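Local coordinates for protein EcmrR transcriptional regulator (Escherichia coli, PDB 6WL5) that probably activates transcription as a multidrug-sensing MerR family regulator, its C-terminal GyrI-like domain binding cationic, lipophilic compounds such as cetyl-trimethyl-ammonium, at residues 53-61 with 129-137; 14-25 with 66-77. All coordinates share one frame; numbering follows the deposited sequence.

In the fold
Both interactions belong to one antiparallel sheet within the GyrI-like ligand-binding domain. Interaction 1 pairs strand 55-59 with strand 132-137 at the centre of the chain; interaction 2 pairs strand 7-23 with strand 69-77. Their centres lie about 8 Å apart, and strands 55-59 and 69-77, successive in the chain, join them as sheet neighbours. Phe56 O is 2.8 Å from Cys74 N, and His60 NE2 is 2.8 Å from Glu72 OE1, both probable hydrogen bonds. Along the chain the segments alternate: 14-25, 53-61, 66-77, 129-137. Tyr59, Glu133 and Met69 line the same detergent pocket, whereas Cys55, Tyr135 and Glu75 line another, so both pairings shape the drug-binding surface.

Interaction 1. Residues 53-61 with 129-137; sequences AYCFTLYHD and NSPRESYID. With 16A (cetyl-trimethyl-ammonium), chain E; 16A (cetyl-trimethyl-ammonium), chain F.
At the centre of the ligand-binding sheet, strands 55-59 and 132-137 run antiparallel and put Tyr59 and Glu133 against one cetyl-trimethyl-ammonium and Cys55 and Tyr135 against a second. Thr57 and Glu133 form a hydrogen-bonded pair, and the ladder continues through Tyr135 N to Cys55 O and Tyr59 N to Pro131 O.

On the face bearing Thr57 and Glu133, two tyrosine hydroxyls donate to one carboxylate oxygen. Tyr59 OH reaches Glu133 OE2 at 2.7 Å from the syn side, 35° out of the carboxylate plane, while Tyr135 OH takes its anti lone pair at 2.6 Å. Glu133 gets there with CG anti to its backbone N (chi1 -178°) and the chain extended. Its OE1 accepts from Tyr113 and lies 3.3 Å from methyl C18 of one detergent's ammonium head; a negative charge there would suit the cation, which would probably favour it in turn. The Tyr59 ring is sandwiched: Thr57 CG2 over one face, detergent C14 3.6 Å above the other. Thr57 OG1, at the edge of the Tyr135 ring, is hydrogen-bonded to Tyr135 OH at 2.6 Å and to Tyr29 OH. The second detergent approaches the strands' other end, its C15 3.8 Å from Cys55 SG.

On the other face, Arg132 runs extended alongside Phe56 and Leu58, its CG 3.5 Å from Leu58 CD2. Its NH1 donates to Tyr54 OH at 3.0 Å, in the guanidinium plane and fairly straight (163°); NH2 goes to Pro93 O, and Tyr54 OH also pairs with Gln153. Past the strand, His60 ND1 and Ser130 OG share a hydrogen bond, while NE2 is held by Glu72. A buried glutamate ringed by tyrosines beside a quaternary ammonium recalls the drug pocket of the MerR-family relative BmrR, consistent with a multidrug-sensing GyrI-like domain.

Interaction 2. Residues 14-25 with 66-77; sequences CIVYSKRFIVPD and EKNMDVEFCEAV
With CG set between its backbone N and carbonyl carbon (chi1 63°), Tyr17 lies alongside Glu75, whose extended side chain leaves with CG anti to N (chi1 -167°). Glu75 CB thus packs over one ring face, a CH-pi contact 4.0 Å from the centroid, and Tyr17 OH makes a weak hydrogen bond to Glu75 OE2 at 2.7 Å. Val77 CG1 touches the ring edge at Tyr17 CD2, 3.6 Å away.

On the other face, an extended Arg20 grips Asp70 side-on: NE donates to OD1 at 2.8 Å, on its syn lone pair, and NH2 to OD2 at 2.9 Å. Both oxygens lie close to the guanidinium plane. A water joins Arg20 NH1 to Glu72 OE2, and Glu72 OE1 binds His60. Back on the Tyr17 face, Val23 packs on Val71 and on Met69 CE, beside helix 26-31.

Paired backbone hydrogen bonds link Tyr17 with Glu75, Lys19 with Phe73 and Phe21 with Val71; Asn68 and Met69 both face Val23 in a G1 beta bulge. The salt bridge probably offsets the charge of Asp70 and fixes the Arg20 head, whereas Glu75, weakly tied to Tyr17, presents its likely negative charge beside a bound detergent cation.

Interaction 1. Residues 53-61 with 129-137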
loop_
_atom_site.group_PDB
_atom_site.type_symbol
_atom_site.label_atom_id
_atom_site.label_comp_id
_atom_site.label_asym_id
_atom_site.label_seq_id
_atom_site.Cartn_x
_atom_site.Cartn_y
_atom_site.Cartn_z
ATOM N N ALA A 53 -7.966 6.358 7.912
ATOM C CA ALA A 53 -6.820 5.487 7.899
ATOM C C ALA A 53 -6.105 5.568 6.545
ATOM O O ALA A 53 -6.701 5.851 5.500
ATOM C CB ALA A 53 -7.276 4.043 8.128
ATOM N N TYR A 54 -4.814 5.251 6.559
ATOM C CA TYR A 54 -4.059 5.060 5.319
ATOM C C TYR A 54 -3.044 3.954 5.589
ATOM O O TYR A 54 -2.038 4.169 6.268
ATOM C CB TYR A 54 -3.382 6.350 4.886
ATOM C CG TYR A 54 -2.700 6.349 3.522
ATOM C CD1 TYR A 54 -3.094 5.506 2.497
ATOM C CD2 TYR A 54 -1.656 7.239 3.258
ATOM C CE1 TYR A 54 -2.473 5.540 1.241
ATOM C CE2 TYR A 54 -1.023 7.271 2.025
ATOM C CZ TYR A 54 -1.426 6.423 1.015
ATOM O OH TYR A 54 -0.738 6.499 -0.209
ATOM N N CYS A 55 -3.333 2.768 5.083
ATOM C CA CYS A 55 -2.593 1.552 5.396
ATOM C C CYS A 55 -2.249 0.920 4.064
ATOM O O CYS A 55 -3.147 0.633 3.283
ATOM C CB CYS A 55 -3.487 0.623 6.209
ATOM S SG CYS A 55 -2.730 -0.977 6.537
ATOM N N PHE A 56 -0.955 0.756 3.778
ATOM C CA PHE A 56 -0.586 0.426 2.409
ATOM C C PHE A 56 0.752 -0.288 2.365
ATOM O O PHE A 56 1.601 -0.161 3.267
ATOM C CB PHE A 56 -0.507 1.681 1.518
ATOM C CG PHE A 56 0.429 2.731 2.026
ATOM C CD1 PHE A 56 0.007 3.634 2.989
ATOM C CD2 PHE A 56 1.726 2.844 1.539
ATOM C CE1 PHE A 56 0.847 4.627 3.489
ATOM C CE2 PHE A 56 2.577 3.852 2.013
ATOM C CZ PHE A 56 2.125 4.754 2.988
ATOM N N THR A 57 0.914 -1.075 1.317
ATOM C CA THR A 57 2.185 -1.698 1.001
ATOM C C THR A 57 2.867 -0.879 -0.091
ATOM O O THR A 57 2.253 -0.555 -1.110
ATOM C CB THR A 57 1.980 -3.126 0.498
ATOM O OG1 THR A 57 1.381 -3.886 1.551
ATOM C CG2 THR A 57 3.313 -3.781 0.054
ATOM N N LEU A 58 4.149 -0.612 0.104
ATOM C CA LEU A 58 4.994 -0.134 -0.963
ATOM C C LEU A 58 5.672 -1.324 -1.626
ATOM O O LEU A 58 6.341 -2.129 -0.954
ATOM C CB LEU A 58 6.045 0.808 -0.391
ATOM C CG LEU A 58 5.519 2.109 0.235
ATOM C CD1 LEU A 58 6.626 2.915 0.853
ATOM C CD2 LEU A 58 4.803 2.868 -0.834
ATOM N N TYR A 59 5.547 -1.402 -2.947
ATOM C CA TYR A 59 6.248 -2.406 -3.750
ATOM C C TYR A 59 7.497 -1.782 -4.369
ATOM O O TYR A 59 7.392 -1.013 -5.321
ATOM C CB TYR A 59 5.305 -2.932 -4.829
ATOM C CG TYR A 59 4.272 -3.894 -4.233
ATOM C CD1 TYR A 59 4.528 -5.250 -4.111
ATOM C CD2 TYR A 59 3.033 -3.433 -3.773
ATOM C CE1 TYR A 59 3.613 -6.113 -3.529
ATOM C CE2 TYR A 59 2.101 -4.294 -3.204
ATOM C CZ TYR A 59 2.383 -5.644 -3.101
ATOM O OH TYR A 59 1.443 -6.532 -2.572
ATOM N N HIS A 60 8.669 -2.132 -3.835
ATOM C CA HIS A 60 9.933 -1.473 -4.161
ATOM C C HIS A 60 10.714 -2.136 -5.284
ATOM O O HIS A 60 11.751 -1.586 -5.704
ATOM C CB HIS A 60 10.804 -1.416 -2.904
ATOM C CG HIS A 60 10.296 -0.466 -1.861
ATOM N ND1 HIS A 60 10.064 0.868 -2.124
ATOM C CD2 HIS A 60 10.020 -0.643 -0.546
ATOM C CE1 HIS A 60 9.669 1.474 -1.022
ATOM N NE2 HIS A 60 9.644 0.583 -0.044
ATOM N N ASP A 61 10.234 -3.242 -5.835
ATOM C CA ASP A 61 10.982 -3.883 -6.903
ATOM C C ASP A 61 11.032 -2.985 -8.128
ATOM O O ASP A 61 10.168 -2.145 -8.347
ATOM C CB ASP A 61 10.371 -5.230 -7.245
ATOM C CG ASP A 61 10.776 -6.304 -6.244
ATOM O OD1 ASP A 61 11.994 -6.488 -6.039
ATOM O OD2 ASP A 61 9.872 -6.922 -5.650
ATOM N N ASN A 129 7.928 6.334 -8.781
ATOM C CA ASN A 129 8.263 5.819 -7.456
ATOM C C ASN A 129 7.483 4.530 -7.244
ATOM O O ASN A 129 6.769 4.062 -8.136
ATOM C CB ASN A 129 8.005 6.853 -6.349
ATOM C CG ASN A 129 9.025 6.752 -5.199
ATOM O OD1 ASN A 129 9.449 5.645 -4.817
ATOM N ND2 ASN A 129 9.456 7.919 -4.674
ATOM N N SER A 130 7.661 3.931 -6.064
ATOM C CA SER A 130 7.103 2.606 -5.797
ATOM C C SER A 130 5.577 2.622 -5.769
ATOM O O SER A 130 4.985 3.444 -5.065
ATOM C CB SER A 130 7.621 2.173 -4.436
ATOM O OG SER A 130 9.024 2.126 -4.461
ATOM N N PRO A 131 4.913 1.714 -6.495
ATOM C CA PRO A 131 3.463 1.552 -6.335
ATOM C C PRO A 131 3.054 1.323 -4.888
ATOM O O PRO A 131 3.765 0.679 -4.119
ATOM C CB PRO A 131 3.160 0.328 -7.214
ATOM C CG PRO A 131 4.246 0.410 -8.313
ATOM C CD PRO A 131 5.460 0.815 -7.541
ATOM N N ARG A 132 1.898 1.872 -4.529
ATOM C CA ARG A 132 1.285 1.658 -3.221
ATOM C C ARG A 132 -0.019 0.888 -3.365
ATOM O O ARG A 132 -0.785 1.107 -4.313
ATOM C CB ARG A 132 0.982 3.004 -2.554
ATOM C CG ARG A 132 2.074 4.055 -2.648
ATOM C CD ARG A 132 1.819 5.261 -1.780
ATOM N NE ARG A 132 2.961 6.162 -1.842
ATOM C CZ ARG A 132 3.004 7.337 -1.235
ATOM N NH1 ARG A 132 1.952 7.741 -0.528
ATOM N NH2 ARG A 132 4.067 8.128 -1.373
ATOM N N GLU A 133 -0.260 -0.012 -2.408
ATOM C CA GLU A 133 -1.438 -0.872 -2.400
ATOM C C GLU A 133 -2.147 -0.592 -1.087
ATOM O O GLU A 133 -1.691 -1.023 -0.030
ATOM C CB GLU A 133 -0.982 -2.332 -2.500
ATOM C CG GLU A 133 -2.057 -3.388 -2.546
ATOM C CD GLU A 133 -1.397 -4.732 -2.859
ATOM O OE1 GLU A 133 -1.282 -5.035 -4.052
ATOM O OE2 GLU A 133 -0.950 -5.427 -1.902
ATOM N N SER A 134 -3.230 0.177 -1.141
ATOM C CA SER A 134 -3.872 0.756 0.029
ATOM C C SER A 134 -5.105 -0.070 0.394
ATOM O O SER A 134 -6.081 -0.111 -0.374
ATOM C CB SER A 134 -4.278 2.191 -0.307
ATOM O OG SER A 134 -4.930 2.798 0.788
ATOM N N TYR A 135 -5.092 -0.644 1.605
ATOM C CA TYR A 135 -6.114 -1.582 2.054
ATOM C C TYR A 135 -7.223 -0.792 2.736
ATOM O O TYR A 135 -6.970 -0.087 3.719
ATOM C CB TYR A 135 -5.508 -2.592 3.044
ATOM C CG TYR A 135 -4.288 -3.244 2.407
ATOM C CD1 TYR A 135 -4.425 -4.107 1.350
ATOM C CD2 TYR A 135 -3.010 -2.944 2.851
ATOM C CE1 TYR A 135 -3.308 -4.666 0.723
ATOM C CE2 TYR A 135 -1.907 -3.497 2.261
ATOM C CZ TYR A 135 -2.047 -4.339 1.186
ATOM O OH TYR A 135 -0.900 -4.853 0.614
ATOM N N ILE A 136 -8.441 -0.914 2.216
ATOM C CA ILE A 136 -9.587 -0.148 2.712
ATOM C C ILE A 136 -10.590 -1.060 3.406
ATOM O O ILE A 136 -10.743 -1.015 4.639
ATOM C CB ILE A 136 -10.211 0.681 1.560
ATOM C CG1 ILE A 136 -9.181 1.625 0.948
ATOM C CG2 ILE A 136 -11.433 1.452 2.042
ATOM C CD1 ILE A 136 -9.607 2.183 -0.378
ATOM N N ASP A 137 -11.257 -1.890 2.617
ATOM C CA ASP A 137 -12.179 -2.910 3.099
ATOM C C ASP A 137 -11.625 -4.301 2.793
ATOM O O ASP A 137 -10.990 -4.519 1.758
ATOM C CB ASP A 137 -13.539 -2.731 2.427
ATOM C CG ASP A 137 -14.232 -1.424 2.807
ATOM O OD1 ASP A 137 -14.043 -0.901 3.931
ATOM O OD2 ASP A 137 -14.950 -0.930 1.922
HETATM C C1 16A E . 8.090 0.931 -18.452
HETATM C C2 16A E . 7.990 0.248 -17.096
HETATM C C3 16A E . 7.382 -1.147 -17.207
HETATM C C4 16A E . 6.727 -1.649 -15.916
HETATM C C5 16A E . 7.259 -1.036 -14.618
HETATM C C6 16A E . 6.758 -1.834 -13.418
HETATM C C7 16A E . 7.526 -1.611 -12.127
HETATM C C8 16A E . 7.058 -2.647 -11.112
HETATM C C9 16A E . 6.648 -1.986 -9.824
HETATM C C10 16A E . 6.997 -2.799 -8.576
HETATM C C11 16A E . 6.447 -4.218 -8.523
HETATM C C12 16A E . 4.932 -4.290 -8.382
HETATM C C13 16A E . 4.564 -5.670 -7.833
HETATM C C14 16A E . 3.121 -5.676 -7.366
HETATM C C15 16A E . 2.660 -7.082 -7.022
HETATM C C16 16A E . 1.318 -6.974 -6.356
HETATM N N1 16A E . 0.673 -8.283 -6.156
HETATM C C17 16A E . 1.538 -9.264 -5.476
HETATM C C18 16A E . -0.500 -7.953 -5.331
HETATM C C19 16A E . 0.138 -8.789 -7.422
HETATM C C1 16A F . -10.394 -17.885 11.715
HETATM C C2 16A F . -10.193 -17.130 10.432
HETATM C C3 16A F . -8.999 -16.237 10.707
HETATM C C4 16A F . -9.078 -15.002 9.855
HETATM C C5 16A F . -7.970 -14.074 10.286
HETATM C C6 16A F . -8.386 -12.650 10.049
HETATM C C7 16A F . -7.299 -11.722 10.506
HETATM C C8 16A F . -7.610 -10.310 10.121
HETATM C C9 16A F . -6.519 -9.367 10.594
HETATM C C10 16A F . -6.557 -8.131 9.734
HETATM C C11 16A F . -5.266 -7.301 9.712
HETATM C C12 16A F . -5.510 -6.354 8.529
HETATM C C13 16A F . -4.534 -5.204 8.321
HETATM C C14 16A F . -5.088 -4.079 7.405
HETATM C C15 16A F . -5.510 -2.892 8.263
HETATM C C16 16A F . -6.983 -2.493 8.271
HETATM N N1 16A F . -7.159 -1.038 8.069
HETATM C C17 16A F . -7.059 -0.695 6.646
HETATM C C18 16A F . -8.500 -0.708 8.557
HETATM C C19 16A F . -6.194 -0.194 8.789
HETATM O O HOH W 1 -5.783 2.443 3.408
#

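Interaction 2. Residues 14-25 with 66-77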
loop_
_atom_site.group_PDB
_atom_site.type_symbol
_atom_site.label_atom_id
_atom_site.label_comp_id
_atom_site.label_asym_id
_atom_site.label_seq_id
_atom_site.Cartn_x
_atom_site.Cartn_y
_atom_site.Cartn_z
ATOM N N CYS A 14 2.779 11.635 4.753
ATOM C CA CYS A 14 2.248 11.092 5.994
ATOM C C CYS A 14 3.370 10.478 6.808
ATOM O O CYS A 14 4.418 10.115 6.280
ATOM C CB CYS A 14 1.178 10.040 5.729
ATOM S SG CYS A 14 1.716 8.610 4.756
ATOM N N ILE A 15 3.141 10.398 8.118
ATOM C CA ILE A 15 4.012 9.683 9.037
ATOM C C ILE A 15 3.440 8.290 9.162
ATOM O O ILE A 15 2.222 8.133 9.320
ATOM C CB ILE A 15 4.019 10.348 10.421
ATOM C CG1 ILE A 15 4.364 11.831 10.312
ATOM C CG2 ILE A 15 4.968 9.595 11.378
ATOM C CD1 ILE A 15 4.078 12.593 11.596
ATOM N N VAL A 16 4.309 7.283 9.089
ATOM C CA VAL A 16 3.897 5.900 9.218
ATOM C C VAL A 16 4.827 5.168 10.176
ATOM O O VAL A 16 5.984 5.546 10.383
ATOM C CB VAL A 16 3.897 5.153 7.861
ATOM C CG1 VAL A 16 3.035 5.876 6.848
ATOM C CG2 VAL A 16 5.319 4.914 7.317
ATOM N N TYR A 17 4.327 4.059 10.708
ATOM C CA TYR A 17 5.193 2.974 11.127
ATOM C C TYR A 17 5.242 1.961 10.004
ATOM O O TYR A 17 4.313 1.886 9.191
ATOM C CB TYR A 17 4.789 2.354 12.460
ATOM C CG TYR A 17 3.458 1.676 12.569
ATOM C CD1 TYR A 17 3.277 0.360 12.157
ATOM C CD2 TYR A 17 2.384 2.339 13.146
ATOM C CE1 TYR A 17 2.040 -0.268 12.314
ATOM C CE2 TYR A 17 1.167 1.724 13.295
ATOM C CZ TYR A 17 1.000 0.439 12.872
ATOM O OH TYR A 17 -0.229 -0.117 13.065
ATOM N N SER A 18 6.366 1.243 9.913
ATOM C CA SER A 18 6.624 0.442 8.725
ATOM C C SER A 18 7.615 -0.681 9.025
ATOM O O SER A 18 8.412 -0.603 9.970
ATOM C CB SER A 18 7.161 1.342 7.604
ATOM O OG SER A 18 8.429 1.881 7.973
ATOM N N LYS A 19 7.529 -1.742 8.232
ATOM C CA LYS A 19 8.508 -2.810 8.260
ATOM C C LYS A 19 8.708 -3.308 6.840
ATOM O O LYS A 19 7.748 -3.446 6.094
ATOM C CB LYS A 19 8.075 -3.972 9.185
ATOM C CG LYS A 19 9.197 -4.963 9.450
ATOM C CD LYS A 19 8.882 -5.886 10.612
ATOM C CE LYS A 19 9.952 -6.954 10.810
ATOM N NZ LYS A 19 9.698 -7.717 12.075
ATOM N N ARG A 20 9.959 -3.547 6.464
ATOM C CA ARG A 20 10.314 -3.944 5.113
ATOM C C ARG A 20 10.819 -5.380 5.102
ATOM O O ARG A 20 11.500 -5.824 6.042
ATOM C CB ARG A 20 11.390 -3.004 4.561
ATOM C CG ARG A 20 11.658 -3.198 3.095
ATOM C CD ARG A 20 12.308 -1.950 2.534
ATOM N NE ARG A 20 12.744 -2.128 1.156
ATOM C CZ ARG A 20 13.294 -1.157 0.456
ATOM N NH1 ARG A 20 13.444 0.045 1.024
ATOM N NH2 ARG A 20 13.677 -1.354 -0.800
ATOM N N PHE A 21 10.468 -6.098 4.041
ATOM C CA PHE A 21 10.650 -7.539 3.953
ATOM C C PHE A 21 10.981 -7.932 2.511
ATOM O O PHE A 21 10.509 -7.300 1.571
ATOM C CB PHE A 21 9.355 -8.347 4.229
ATOM C CG PHE A 21 8.663 -8.062 5.516
ATOM C CD1 PHE A 21 8.975 -8.804 6.637
ATOM C CD2 PHE A 21 7.620 -7.152 5.586
ATOM C CE1 PHE A 21 8.320 -8.602 7.835
ATOM C CE2 PHE A 21 6.938 -6.965 6.784
ATOM C CZ PHE A 21 7.303 -7.677 7.908
ATOM N N ILE A 22 11.710 -9.035 2.342
ATOM C CA ILE A 22 11.710 -9.816 1.107
ATOM C C ILE A 22 10.792 -11.013 1.333
ATOM O O ILE A 22 11.085 -11.865 2.188
ATOM C CB ILE A 22 13.112 -10.337 0.752
ATOM C CG1 ILE A 22 14.152 -9.226 0.662
ATOM C CG2 ILE A 22 13.060 -11.118 -0.557
ATOM C CD1 ILE A 22 13.790 -8.200 -0.384
ATOM N N VAL A 23 9.726 -11.120 0.540
ATOM C CA VAL A 23 8.709 -12.138 0.791
ATOM C C VAL A 23 8.601 -13.172 -0.328
ATOM O O VAL A 23 8.716 -12.831 -1.518
ATOM C CB VAL A 23 7.334 -11.505 1.089
ATOM C CG1 VAL A 23 7.410 -10.653 2.334
ATOM C CG2 VAL A 23 6.817 -10.721 -0.122
ATOM N N PRO A 24 8.378 -14.453 0.009
ATOM C CA PRO A 24 8.287 -15.461 -1.050
ATOM C C PRO A 24 7.127 -15.243 -1.995
ATOM O O PRO A 24 7.229 -15.559 -3.187
ATOM C CB PRO A 24 8.142 -16.786 -0.287
ATOM C CG PRO A 24 8.520 -16.520 1.089
ATOM C CD PRO A 24 8.493 -15.064 1.346
ATOM N N ASP A 25 6.005 -14.786 -1.461
ATOM C CA ASP A 25 4.766 -14.580 -2.198
ATOM C C ASP A 25 3.838 -13.739 -1.319
ATOM O O ASP A 25 4.133 -13.433 -0.158
ATOM C CB ASP A 25 4.137 -15.906 -2.629
ATOM C CG ASP A 25 3.959 -16.874 -1.480
ATOM O OD1 ASP A 25 3.551 -16.498 -0.356
ATOM O OD2 ASP A 25 4.286 -18.062 -1.700
ATOM N N GLU A 66 5.889 -11.310 -8.713
ATOM C CA GLU A 66 4.920 -11.871 -7.777
ATOM C C GLU A 66 5.551 -12.751 -6.712
ATOM O O GLU A 66 4.867 -13.108 -5.752
ATOM C CB GLU A 66 3.847 -12.648 -8.557
ATOM C CG GLU A 66 2.954 -11.664 -9.320
ATOM C CD GLU A 66 1.775 -12.264 -10.110
ATOM O OE1 GLU A 66 1.452 -13.437 -9.964
ATOM O OE2 GLU A 66 1.117 -11.524 -10.873
ATOM N N LYS A 67 6.815 -13.144 -6.865
ATOM C CA LYS A 67 7.530 -13.953 -5.887
ATOM C C LYS A 67 8.868 -13.302 -5.581
ATOM O O LYS A 67 9.441 -12.576 -6.410
ATOM C CB LYS A 67 7.723 -15.381 -6.404
ATOM C CG LYS A 67 6.434 -16.114 -6.732
ATOM C CD LYS A 67 6.631 -17.624 -6.805
ATOM C CE LYS A 67 5.353 -18.330 -7.203
ATOM N NZ LYS A 67 4.537 -18.548 -5.968
ATOM N N ASN A 68 9.339 -13.504 -4.359
ATOM C CA ASN A 68 10.593 -12.917 -3.914
ATOM C C ASN A 68 10.525 -11.388 -4.008
ATOM O O ASN A 68 11.425 -10.736 -4.542
ATOM C CB ASN A 68 11.781 -13.484 -4.720
ATOM C CG ASN A 68 13.088 -13.222 -4.054
ATOM O OD1 ASN A 68 13.226 -13.437 -2.849
ATOM N ND2 ASN A 68 14.087 -12.806 -4.832
ATOM N N MET A 69 9.439 -10.809 -3.476
ATOM C CA MET A 69 9.169 -9.383 -3.612
ATOM C C MET A 69 9.747 -8.579 -2.460
ATOM O O MET A 69 9.740 -9.016 -1.299
ATOM C CB MET A 69 7.653 -9.148 -3.667
ATOM C CG MET A 69 6.972 -9.802 -4.842
ATOM S SD MET A 69 5.180 -9.573 -4.777
ATOM C CE MET A 69 4.663 -10.508 -3.352
ATOM N N ASP A 70 10.213 -7.364 -2.799
ATOM C CA ASP A 70 10.671 -6.359 -1.842
ATOM C C ASP A 70 9.481 -5.464 -1.507
ATOM O O ASP A 70 9.065 -4.632 -2.324
ATOM C CB ASP A 70 11.829 -5.560 -2.446
ATOM C CG ASP A 70 12.477 -4.594 -1.460
ATOM O OD1 ASP A 70 11.965 -4.370 -0.331
ATOM O OD2 ASP A 70 13.524 -4.029 -1.858
ATOM N N VAL A 71 8.917 -5.649 -0.294
ATOM C CA VAL A 71 7.698 -4.974 0.101
ATOM C C VAL A 71 7.911 -4.278 1.427
ATOM O O VAL A 71 8.693 -4.730 2.259
ATOM C CB VAL A 71 6.526 -5.979 0.208
ATOM C CG1 VAL A 71 6.202 -6.515 -1.174
ATOM C CG2 VAL A 71 6.779 -7.099 1.260
ATOM N N GLU A 72 7.188 -3.180 1.633
ATOM C CA GLU A 72 7.257 -2.416 2.873
ATOM C C GLU A 72 5.838 -2.106 3.337
ATOM O O GLU A 72 5.101 -1.371 2.669
ATOM C CB GLU A 72 8.090 -1.151 2.682
ATOM C CG GLU A 72 8.347 -0.391 3.960
ATOM C CD GLU A 72 9.407 0.681 3.784
ATOM O OE1 GLU A 72 9.421 1.278 2.687
ATOM O OE2 GLU A 72 10.202 0.928 4.734
ATOM N N PHE A 73 5.450 -2.694 4.468
ATOM C CA PHE A 73 4.149 -2.425 5.035
ATOM C C PHE A 73 4.193 -1.114 5.793
ATOM O O PHE A 73 5.071 -0.918 6.649
ATOM C CB PHE A 73 3.744 -3.510 6.014
ATOM C CG PHE A 73 2.438 -3.245 6.632
ATOM C CD1 PHE A 73 1.284 -3.386 5.901
ATOM C CD2 PHE A 73 2.364 -2.757 7.920
ATOM C CE1 PHE A 73 0.054 -3.140 6.479
ATOM C CE2 PHE A 73 1.134 -2.528 8.526
ATOM C CZ PHE A 73 -0.020 -2.707 7.792
ATOM N N CYS A 74 3.196 -0.273 5.556
ATOM C CA CYS A 74 3.097 1.046 6.176
ATOM C C CYS A 74 1.705 1.319 6.723
ATOM O O CYS A 74 0.699 0.967 6.121
ATOM C CB CYS A 74 3.395 2.135 5.142
ATOM S SG CYS A 74 5.010 2.054 4.365
ATOM N N GLU A 75 1.649 1.964 7.875
ATOM C CA GLU A 75 0.382 2.385 8.426
ATOM C C GLU A 75 0.547 3.785 8.978
ATOM O O GLU A 75 1.445 4.049 9.781
ATOM C CB GLU A 75 -0.068 1.370 9.492
ATOM C CG GLU A 75 -1.490 1.515 9.929
ATOM C CD GLU A 75 -2.134 0.203 10.383
ATOM O OE1 GLU A 75 -3.379 0.221 10.492
ATOM O OE2 GLU A 75 -1.414 -0.810 10.690
ATOM N N ALA A 76 -0.336 4.674 8.559
ATOM C CA ALA A 76 -0.216 6.085 8.905
ATOM C C ALA A 76 -0.699 6.379 10.320
ATOM O O ALA A 76 -1.787 5.944 10.734
ATOM C CB ALA A 76 -1.008 6.940 7.917
ATOM N N VAL A 77 0.084 7.205 11.023
ATOM C CA VAL A 77 -0.188 7.619 12.390
ATOM C C VAL A 77 -0.131 9.143 12.482
ATOM O O VAL A 77 0.396 9.829 11.609
ATOM C CB VAL A 77 0.802 6.995 13.405
ATOM C CG1 VAL A 77 0.631 5.481 13.500
ATOM C CG2 VAL A 77 2.220 7.364 13.030
HETATM O O HOH W 2 0.589 11.132 9.317
HETATM O O HOH W 3 10.427 0.020 7.176
HETATM O O HOH W 4 12.773 1.189 3.676
HETATM O O HOH W 5 5.354 -19.254 -3.584
#